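Putative alpha/beta hydrolase fold protein (Candidatus Nitrososphaera gargensis, PDB 5A62) is a putative alpha/beta-hydrolase-fold enzyme, probably a carboxylesterase that hydrolyses ester bonds. Local coordinates at residues A[93-98]-A[114-119]. Sequence-based numbering, arbitrary orientation.
Sequences CTIIGH and GKVDAI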
loop_
_atom_site.group_PDB
_atom_site.type_symbol
_atom_site.label_atom_id
_atom_site.label_comp_id
_atom_site.label_asym_id
_atom_site.label_seq_id
_atom_site.Cartn_x
_atom_site.Cartn_y
_atom_site.Cartn_z
ATOM N N CYS A 93 -23.610 -13.134 11.830
ATOM C CA CYS A 93 -23.337 -13.970 10.667
ATOM C C CYS A 93 -22.074 -14.771 10.929
ATOM O O CYS A 93 -21.367 -14.533 11.938
ATOM C CB CYS A 93 -23.154 -13.141 9.412
ATOM S SG CYS A 93 -21.694 -12.050 9.413
ATOM N N THR A 94 -21.760 -15.671 10.031
ATOM C CA THR A 94 -20.487 -16.333 9.991
ATOM C C THR A 94 -19.838 -15.931 8.665
ATOM O O THR A 94 -20.484 -15.971 7.627
ATOM C CB THR A 94 -20.627 -17.814 10.110
ATOM O OG1 THR A 94 -21.007 -18.067 11.487
ATOM C CG2 THR A 94 -19.336 -18.550 9.815
ATOM N N ILE A 95 -18.540 -15.649 8.671
ATOM C CA ILE A 95 -17.809 -15.240 7.457
ATOM C C ILE A 95 -16.805 -16.334 7.097
ATOM O O ILE A 95 -16.054 -16.768 7.941
ATOM C CB ILE A 95 -17.085 -13.936 7.705
ATOM C CG1 ILE A 95 -18.046 -12.838 8.133
ATOM C CG2 ILE A 95 -16.369 -13.495 6.455
ATOM C CD1 ILE A 95 -17.389 -11.548 8.662
ATOM N N ILE A 96 -16.840 -16.704 5.849
ATOM C CA ILE A 96 -15.964 -17.701 5.242
ATOM C C ILE A 96 -15.074 -16.924 4.253
ATOM O O ILE A 96 -15.573 -16.438 3.264
ATOM C CB ILE A 96 -16.680 -18.830 4.553
ATOM C CG1 ILE A 96 -17.585 -19.540 5.591
ATOM C CG2 ILE A 96 -15.674 -19.764 3.930
ATOM C CD1 ILE A 96 -18.613 -20.396 4.929
ATOM N N GLY A 97 -13.774 -16.846 4.574
ATOM C CA GLY A 97 -12.897 -16.070 3.723
ATOM C C GLY A 97 -11.682 -16.798 3.280
ATOM O O GLY A 97 -11.060 -17.478 4.082
ATOM N N HIS A 98 -11.332 -16.711 1.997
ATOM C CA HIS A 98 -10.187 -17.386 1.413
ATOM C C HIS A 98 -9.119 -16.350 1.177
ATOM O O HIS A 98 -9.329 -15.351 0.525
ATOM C CB HIS A 98 -10.567 -18.057 0.071
ATOM C CG HIS A 98 -9.431 -18.684 -0.658
ATOM N ND1 HIS A 98 -9.412 -18.759 -2.032
ATOM C CD2 HIS A 98 -8.356 -19.344 -0.241
ATOM C CE1 HIS A 98 -8.302 -19.384 -2.416
ATOM N NE2 HIS A 98 -7.645 -19.765 -1.343
ATOM N N GLY A 114 -19.748 -7.849 17.958
ATOM C CA GLY A 114 -21.178 -8.106 18.189
ATOM C C GLY A 114 -21.936 -8.585 16.972
ATOM O O GLY A 114 -23.086 -8.964 17.066
ATOM N N LYS A 115 -21.245 -8.570 15.842
ATOM C CA LYS A 115 -21.828 -8.769 14.536
ATOM C C LYS A 115 -21.453 -10.137 13.967
ATOM O O LYS A 115 -21.948 -10.513 12.910
ATOM C CB LYS A 115 -21.306 -7.696 13.593
ATOM C CG LYS A 115 -21.424 -6.278 14.085
ATOM C CD LYS A 115 -22.786 -5.695 13.858
ATOM C CE LYS A 115 -22.701 -4.192 14.083
ATOM N NZ LYS A 115 -23.916 -3.727 14.790
ATOM N N VAL A 116 -20.592 -10.888 14.642
ATOM C CA VAL A 116 -20.047 -12.117 14.050
ATOM C C VAL A 116 -20.075 -13.240 15.062
ATOM O O VAL A 116 -19.543 -13.076 16.178
ATOM C CB VAL A 116 -18.596 -11.915 13.536
ATOM C CG1 VAL A 116 -17.597 -11.747 14.689
ATOM C CG2 VAL A 116 -18.220 -12.978 12.508
ATOM N N ASP A 117 -20.658 -14.337 14.679
ATOM C CA ASP A 117 -20.573 -15.540 15.497
ATOM C C ASP A 117 -19.242 -16.262 15.338
ATOM O O ASP A 117 -18.693 -16.840 16.301
ATOM C CB ASP A 117 -21.678 -16.493 15.203
ATOM C CG ASP A 117 -23.064 -15.988 15.620
ATOM O OD1 ASP A 117 -23.215 -15.578 16.780
ATOM O OD2 ASP A 117 -23.987 -16.047 14.803
ATOM N N ALA A 118 -18.738 -16.299 14.103
ATOM C CA ALA A 118 -17.607 -17.127 13.759
ATOM C C ALA A 118 -17.034 -16.648 12.458
ATOM O O ALA A 118 -17.721 -16.082 11.614
ATOM C CB ALA A 118 -17.992 -18.563 13.610
ATOM N N ILE A 119 -15.753 -16.910 12.337
ATOM C CA ILE A 119 -15.063 -16.784 11.060
ATOM C C ILE A 119 -14.367 -18.101 10.745
ATOM O O ILE A 119 -13.898 -18.810 11.616
ATOM C CB ILE A 119 -14.086 -15.654 10.995
ATOM C CG1 ILE A 119 -12.868 -15.812 11.865
ATOM C CG2 ILE A 119 -14.791 -14.358 11.264
ATOM C CD1 ILE A 119 -11.850 -14.688 11.691
#
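Ile-95 sets CG1 anti to its carbonyl carbon (chi1 -57°) and extends the chain to CD1, which meets CG2 of Val-116 at 4.2 Å, the two side chains crossing at about a right angle. That methyl of Val-116 lies anti to its own backbone N and also rests near Cys-93 O. On the opposite face of the sheet, Thr-94 holds OG1 beside its backbone N and CG2 beside its carbonyl carbon, so that both branches meet Ala-118: OG1 is 3.7 Å from Ala-118 CB, and CG2 touches Ala-118 O. Two fairly straight backbone hydrogen bonds join the parallel strands, both in the carbonyl plane. Asp-117 N donates to Cys-93 O at 2.8 Å (155° at the hydrogen). Ile-95 N donates to Ala-118 O at 3.1 Å (158°). The hydrogen bond from Cys-93 N to Lys-115 O is weak and bent. A CA-H...O contact from Ile-119 CA to Ile-95 O, 3.3 Å, continues the pairing. The corner at Asp-117 interrupts the pattern, and the buried Ala-118 N has no hydrogen-bond partner. The Asp-117 carboxylate turns elsewhere, OD2 to the Tyr-24 hydroxyl, which also bonds Thr-94 OG1, and OD1 in a salt bridge with Lys-92. Strand 93-98 carries Gly-97, first residue of a GxSxG pattern consistent with the nucleophile elbow of alpha/beta hydrolases. The pair forms the strands of a beta-alpha-beta crossover through helix 100-111, which packs on Ile-95, Val-116 and Ile-119, while helix 256-272 lies against Thr-94 and Ala-118 and strand 25-29 flanks 93-98 on its other edge.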